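Local coordinates for ESX secretion system protein EccC (Thermomonospora curvata, PDB 4NH0) that acts as an ATPase of the type VII (ESX) secretion system that exports EsxA and EsxB, and might be its translocase subunit, at residues R387-L400 with G410-V422. Sequence-based numbering, arbitrary orientation.
Sequences RQEHLRHSGNYASL and GAPLPPMPTLFIV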
loop_
_atom_site.group_PDB
_atom_site.type_symbol
_atom_site.label_atom_id
_atom_site.label_comp_id
_atom_site.label_asym_id
_atom_site.label_seq_id
_atom_site.Cartn_x
_atom_site.Cartn_y
_atom_site.Cartn_z
ATOM N N ARG A 387 -10.161 -0.926 -34.632
ATOM C CA ARG A 387 -10.228 -0.941 -36.084
ATOM C C ARG A 387 -11.404 -0.119 -36.629
ATOM O O ARG A 387 -11.279 0.500 -37.681
ATOM C CB ARG A 387 -10.311 -2.378 -36.601
ATOM C CG ARG A 387 -9.034 -3.179 -36.419
ATOM C CD ARG A 387 -9.196 -4.592 -36.948
ATOM N NE ARG A 387 -8.398 -4.821 -38.146
ATOM C CZ ARG A 387 -7.138 -5.233 -38.124
ATOM N NH1 ARG A 387 -6.536 -5.455 -36.964
ATOM N NH2 ARG A 387 -6.476 -5.420 -39.255
ATOM N N GLN A 388 -12.536 -0.173 -35.933
ATOM C CA GLN A 388 -13.729 0.578 -36.288
ATOM C C GLN A 388 -13.591 2.079 -36.193
ATOM O O GLN A 388 -13.872 2.797 -37.134
ATOM C CB GLN A 388 -14.797 0.208 -35.283
ATOM C CG GLN A 388 -16.135 -0.170 -35.853
ATOM C CD GLN A 388 -17.036 -0.758 -34.791
ATOM O OE1 GLN A 388 -16.798 -0.579 -33.606
ATOM N NE2 GLN A 388 -18.073 -1.463 -35.211
ATOM N N GLU A 389 -13.089 2.542 -35.062
ATOM C CA GLU A 389 -12.815 3.956 -34.836
ATOM C C GLU A 389 -11.726 4.459 -35.772
ATOM O O GLU A 389 -11.701 5.635 -36.117
ATOM C CB GLU A 389 -12.415 4.212 -33.386
ATOM C CG GLU A 389 -13.485 4.930 -32.559
ATOM C CD GLU A 389 -13.593 6.412 -32.890
ATOM O OE1 GLU A 389 -12.554 7.048 -33.178
ATOM O OE2 GLU A 389 -14.725 6.939 -32.870
ATOM N N HIS A 390 -10.832 3.564 -36.179
ATOM C CA HIS A 390 -9.824 3.898 -37.178
ATOM C C HIS A 390 -10.511 4.198 -38.506
ATOM O O HIS A 390 -10.119 5.116 -39.221
ATOM C CB HIS A 390 -8.816 2.755 -37.334
ATOM C CG HIS A 390 -7.574 3.135 -38.088
ATOM N ND1 HIS A 390 -7.504 4.217 -38.936
ATOM C CD2 HIS A 390 -6.345 2.561 -38.110
ATOM C CE1 HIS A 390 -6.294 4.297 -39.448
ATOM N NE2 HIS A 390 -5.567 3.305 -38.968
ATOM N N LEU A 391 -11.544 3.425 -38.828
ATOM C CA LEU A 391 -12.282 3.621 -40.073
ATOM C C LEU A 391 -13.235 4.807 -39.984
ATOM O O LEU A 391 -13.606 5.393 -40.999
ATOM C CB LEU A 391 -13.056 2.355 -40.447
ATOM C CG LEU A 391 -12.214 1.103 -40.694
ATOM C CD1 LEU A 391 -13.099 -0.116 -40.907
ATOM C CD2 LEU A 391 -11.291 1.313 -41.881
ATOM N N ARG A 392 -13.633 5.151 -38.764
ATOM C CA ARG A 392 -14.489 6.308 -38.538
ATOM C C ARG A 392 -13.665 7.588 -38.594
ATOM O O ARG A 392 -14.145 8.633 -39.032
ATOM C CB ARG A 392 -15.203 6.196 -37.190
ATOM N N HIS A 393 -12.415 7.484 -38.155
ATOM C CA HIS A 393 -11.520 8.631 -38.051
ATOM C C HIS A 393 -10.768 8.916 -39.351
ATOM O O HIS A 393 -10.786 10.047 -39.835
ATOM C CB HIS A 393 -10.531 8.406 -36.899
ATOM C CG HIS A 393 -9.500 9.481 -36.750
ATOM N ND1 HIS A 393 -8.431 9.615 -37.614
ATOM C CD2 HIS A 393 -9.358 10.461 -35.827
ATOM C CE1 HIS A 393 -7.687 10.637 -37.234
ATOM N NE2 HIS A 393 -8.228 11.167 -36.151
ATOM N N SER A 394 -10.115 7.894 -39.905
ATOM C CA SER A 394 -9.228 8.043 -41.064
ATOM C C SER A 394 -9.888 8.854 -42.172
ATOM O O SER A 394 -9.411 9.912 -42.573
ATOM C CB SER A 394 -8.834 6.664 -41.586
ATOM O OG SER A 394 -8.341 5.873 -40.520
ATOM N N GLY A 395 -10.981 8.307 -42.677
ATOM C CA GLY A 395 -11.971 9.042 -43.434
ATOM C C GLY A 395 -13.213 8.525 -42.757
ATOM O O GLY A 395 -13.125 8.073 -41.620
ATOM N N ASN A 396 -14.358 8.551 -43.420
ATOM C CA ASN A 396 -15.496 7.848 -42.855
ATOM C C ASN A 396 -15.806 6.616 -43.694
ATOM O O ASN A 396 -16.899 6.475 -44.238
ATOM C CB ASN A 396 -16.715 8.761 -42.741
ATOM C CG ASN A 396 -17.661 8.325 -41.635
ATOM O OD1 ASN A 396 -18.013 7.150 -41.530
ATOM N ND2 ASN A 396 -18.058 9.270 -40.790
ATOM N N TYR A 397 -14.819 5.728 -43.792
ATOM C CA TYR A 397 -14.942 4.509 -44.582
ATOM C C TYR A 397 -15.936 3.537 -43.959
ATOM O O TYR A 397 -16.455 3.777 -42.869
ATOM C CB TYR A 397 -13.580 3.829 -44.737
ATOM C CG TYR A 397 -12.511 4.712 -45.339
ATOM C CD1 TYR A 397 -12.450 4.926 -46.710
ATOM C CD2 TYR A 397 -11.557 5.325 -44.538
ATOM C CE1 TYR A 397 -11.473 5.730 -47.264
ATOM C CE2 TYR A 397 -10.576 6.130 -45.084
ATOM C CZ TYR A 397 -10.539 6.329 -46.447
ATOM O OH TYR A 397 -9.565 7.130 -46.996
ATOM N N ALA A 398 -16.190 2.435 -44.656
ATOM C CA ALA A 398 -17.137 1.436 -44.180
ATOM C C ALA A 398 -16.457 0.088 -43.970
ATOM O O ALA A 398 -16.866 -0.694 -43.114
ATOM C CB ALA A 398 -18.294 1.299 -45.155
ATOM N N SER A 399 -15.420 -0.178 -44.756
ATOM C CA SER A 399 -14.708 -1.447 -44.666
ATOM C C SER A 399 -13.207 -1.267 -44.857
ATOM O O SER A 399 -12.752 -0.227 -45.331
ATOM C CB SER A 399 -15.247 -2.435 -45.701
ATOM O OG SER A 399 -14.946 -2.010 -47.018
ATOM N N LEU A 400 -12.445 -2.292 -44.486
ATOM C CA LEU A 400 -10.998 -2.271 -44.645
ATOM C C LEU A 400 -10.624 -2.189 -46.118
ATOM O O LEU A 400 -9.650 -1.533 -46.479
ATOM C CB LEU A 400 -10.363 -3.510 -44.001
ATOM C CG LEU A 400 -8.842 -3.681 -44.085
ATOM C CD1 LEU A 400 -8.313 -4.317 -42.811
ATOM C CD2 LEU A 400 -8.436 -4.521 -45.291
ATOM N N GLY A 410 -4.277 6.509 -54.369
ATOM C CA GLY A 410 -3.452 7.696 -54.395
ATOM C C GLY A 410 -3.703 8.495 -53.134
ATOM O O GLY A 410 -4.176 9.629 -53.189
ATOM N N ALA A 411 -3.394 7.893 -51.989
ATOM C CA ALA A 411 -3.636 8.536 -50.703
ATOM C C ALA A 411 -2.509 8.269 -49.713
ATOM O O ALA A 411 -1.749 7.313 -49.871
ATOM C CB ALA A 411 -4.963 8.069 -50.123
ATOM N N PRO A 412 -2.386 9.137 -48.699
ATOM C CA PRO A 412 -1.450 8.944 -47.590
ATOM C C PRO A 412 -2.128 8.372 -46.344
ATOM O O PRO A 412 -2.785 9.102 -45.602
ATOM C CB PRO A 412 -0.934 10.358 -47.334
ATOM C CG PRO A 412 -2.101 11.238 -47.684
ATOM C CD PRO A 412 -2.926 10.509 -48.721
ATOM N N LEU A 413 -1.967 7.074 -46.119
ATOM C CA LEU A 413 -2.555 6.423 -44.956
ATOM C C LEU A 413 -1.631 5.342 -44.415
ATOM O O LEU A 413 -0.855 4.754 -45.167
ATOM C CB LEU A 413 -3.921 5.827 -45.309
ATOM C CG LEU A 413 -5.095 6.806 -45.345
ATOM C CD1 LEU A 413 -6.380 6.102 -45.748
ATOM C CD2 LEU A 413 -5.256 7.491 -43.997
ATOM N N PRO A 414 -1.701 5.083 -43.101
ATOM C CA PRO A 414 -0.907 3.982 -42.554
ATOM C C PRO A 414 -1.442 2.650 -43.052
ATOM O O PRO A 414 -2.651 2.519 -43.241
ATOM C CB PRO A 414 -1.097 4.128 -41.043
ATOM C CG PRO A 414 -2.425 4.786 -40.904
ATOM C CD PRO A 414 -2.529 5.732 -42.069
ATOM N N PRO A 415 -0.553 1.678 -43.290
ATOM C CA PRO A 415 -1.024 0.349 -43.679
ATOM C C PRO A 415 -1.840 -0.292 -42.564
ATOM O O PRO A 415 -1.393 -0.314 -41.418
ATOM C CB PRO A 415 0.271 -0.430 -43.926
ATOM C CG PRO A 415 1.308 0.615 -44.178
ATOM C CD PRO A 415 0.916 1.778 -43.321
ATOM N N MET A 416 -3.029 -0.784 -42.891
ATOM C CA MET A 416 -3.812 -1.551 -41.933
ATOM C C MET A 416 -4.039 -2.953 -42.475
ATOM O O MET A 416 -4.889 -3.163 -43.339
ATOM C CB MET A 416 -5.145 -0.870 -41.629
ATOM C CG MET A 416 -5.919 -1.542 -40.506
ATOM S SD MET A 416 -7.476 -0.724 -40.124
ATOM C CE MET A 416 -8.287 -0.793 -41.717
ATOM N N PRO A 417 -3.266 -3.919 -41.965
ATOM C CA PRO A 417 -3.279 -5.310 -42.423
ATOM C C PRO A 417 -4.538 -6.050 -42.000
ATOM O O PRO A 417 -5.117 -5.723 -40.968
ATOM C CB PRO A 417 -2.049 -5.904 -41.738
ATOM C CG PRO A 417 -1.925 -5.124 -40.486
ATOM C CD PRO A 417 -2.335 -3.723 -40.840
ATOM N N THR A 418 -4.958 -7.033 -42.789
ATOM C CA THR A 418 -6.056 -7.896 -42.384
ATOM C C THR A 418 -5.589 -8.769 -41.230
ATOM O O THR A 418 -4.419 -9.144 -41.165
ATOM C CB THR A 418 -6.556 -8.784 -43.535
ATOM O OG1 THR A 418 -5.466 -9.550 -44.058
ATOM C CG2 THR A 418 -7.149 -7.936 -44.645
ATOM N N LEU A 419 -6.497 -9.085 -40.316
ATOM C CA LEU A 419 -6.140 -9.884 -39.154
ATOM C C LEU A 419 -6.681 -11.301 -39.267
ATOM O O LEU A 419 -7.883 -11.507 -39.417
ATOM C CB LEU A 419 -6.655 -9.227 -37.874
ATOM C CG LEU A 419 -6.179 -9.884 -36.580
ATOM C CD1 LEU A 419 -4.664 -9.862 -36.515
ATOM C CD2 LEU A 419 -6.779 -9.190 -35.369
ATOM N N PHE A 420 -5.782 -12.276 -39.201
ATOM C CA PHE A 420 -6.175 -13.678 -39.230
ATOM C C PHE A 420 -6.066 -14.276 -37.835
ATOM O O PHE A 420 -4.981 -14.343 -37.261
ATOM C CB PHE A 420 -5.308 -14.466 -40.213
ATOM C CG PHE A 420 -5.862 -15.819 -40.558
ATOM C CD1 PHE A 420 -7.204 -16.102 -40.370
ATOM C CD2 PHE A 420 -5.039 -16.811 -41.063
ATOM C CE1 PHE A 420 -7.714 -17.346 -40.684
ATOM C CE2 PHE A 420 -5.544 -18.056 -41.377
ATOM C CZ PHE A 420 -6.883 -18.323 -41.187
ATOM N N ILE A 421 -7.198 -14.706 -37.290
ATOM C CA ILE A 421 -7.227 -15.269 -35.948
ATOM C C ILE A 421 -7.422 -16.779 -35.985
ATOM O O ILE A 421 -8.437 -17.272 -36.471
ATOM C CB ILE A 421 -8.339 -14.638 -35.099
ATOM C CG1 ILE A 421 -8.198 -13.116 -35.089
ATOM C CG2 ILE A 421 -8.302 -15.187 -33.684
ATOM C CD1 ILE A 421 -9.278 -12.411 -34.304
ATOM N N VAL A 422 -6.438 -17.505 -35.467
ATOM C CA VAL A 422 -6.495 -18.959 -35.428
ATOM C C VAL A 422 -6.653 -19.451 -33.995
ATOM O O VAL A 422 -5.692 -19.465 -33.226
ATOM C CB VAL A 422 -5.236 -19.586 -36.047
ATOM C CG1 VAL A 422 -5.391 -21.090 -36.152
ATOM C CG2 VAL A 422 -4.966 -18.982 -37.413
#
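Met416 reaches into the angle between the end of helix 371-394 and the start of helix 400-410, its terminal methyl lying between two leucines. Met416 CE lies 3.7 Å from Leu391 CD2 and equally close to Leu400 CD1. The Met416 side chain leaves the backbone extended, with CG anti to the backbone N (chi1 -173°), and then bends at chi3 (58°), which places CE between those leucines. Met416 SD passes the His390 ring obliquely, 4.5 Å from its centroid, while Pro414 CG meets the ring at its edge, 4.0 Å from His390 NE2. Leu400 divides its branches: CD1 serves the methionine, and Leu400 CD2 touches Thr418 CG2 at 3.7 Å. With an alanine here, the Met416 methyl would probably lose the branch that packs on one side of it, and Thr418 CG2 its neighbour across the contact. Farther along, the Arg387 guanidinium carries Leu419 CB over one face, 3.9 Å from Arg387 NH1; NH1 pairs with Glu383, one turn back on helix 371-394, and NE donates to Leu450 O. At the other end Leu413 CD1 approaches Tyr397 OH, 3.6 Å away. Tyr403 of helix 400-410 meets His390 edge-to-face. The contact thus joins these helix ends to the loop leading into strand 418-424 and its first residues, in the first FtsK domain's P-loop NTPase sheet. Mostly fit of methionine, leucine and proline side chains holds them, the Arg387 charge being met by Glu383 within its own helix.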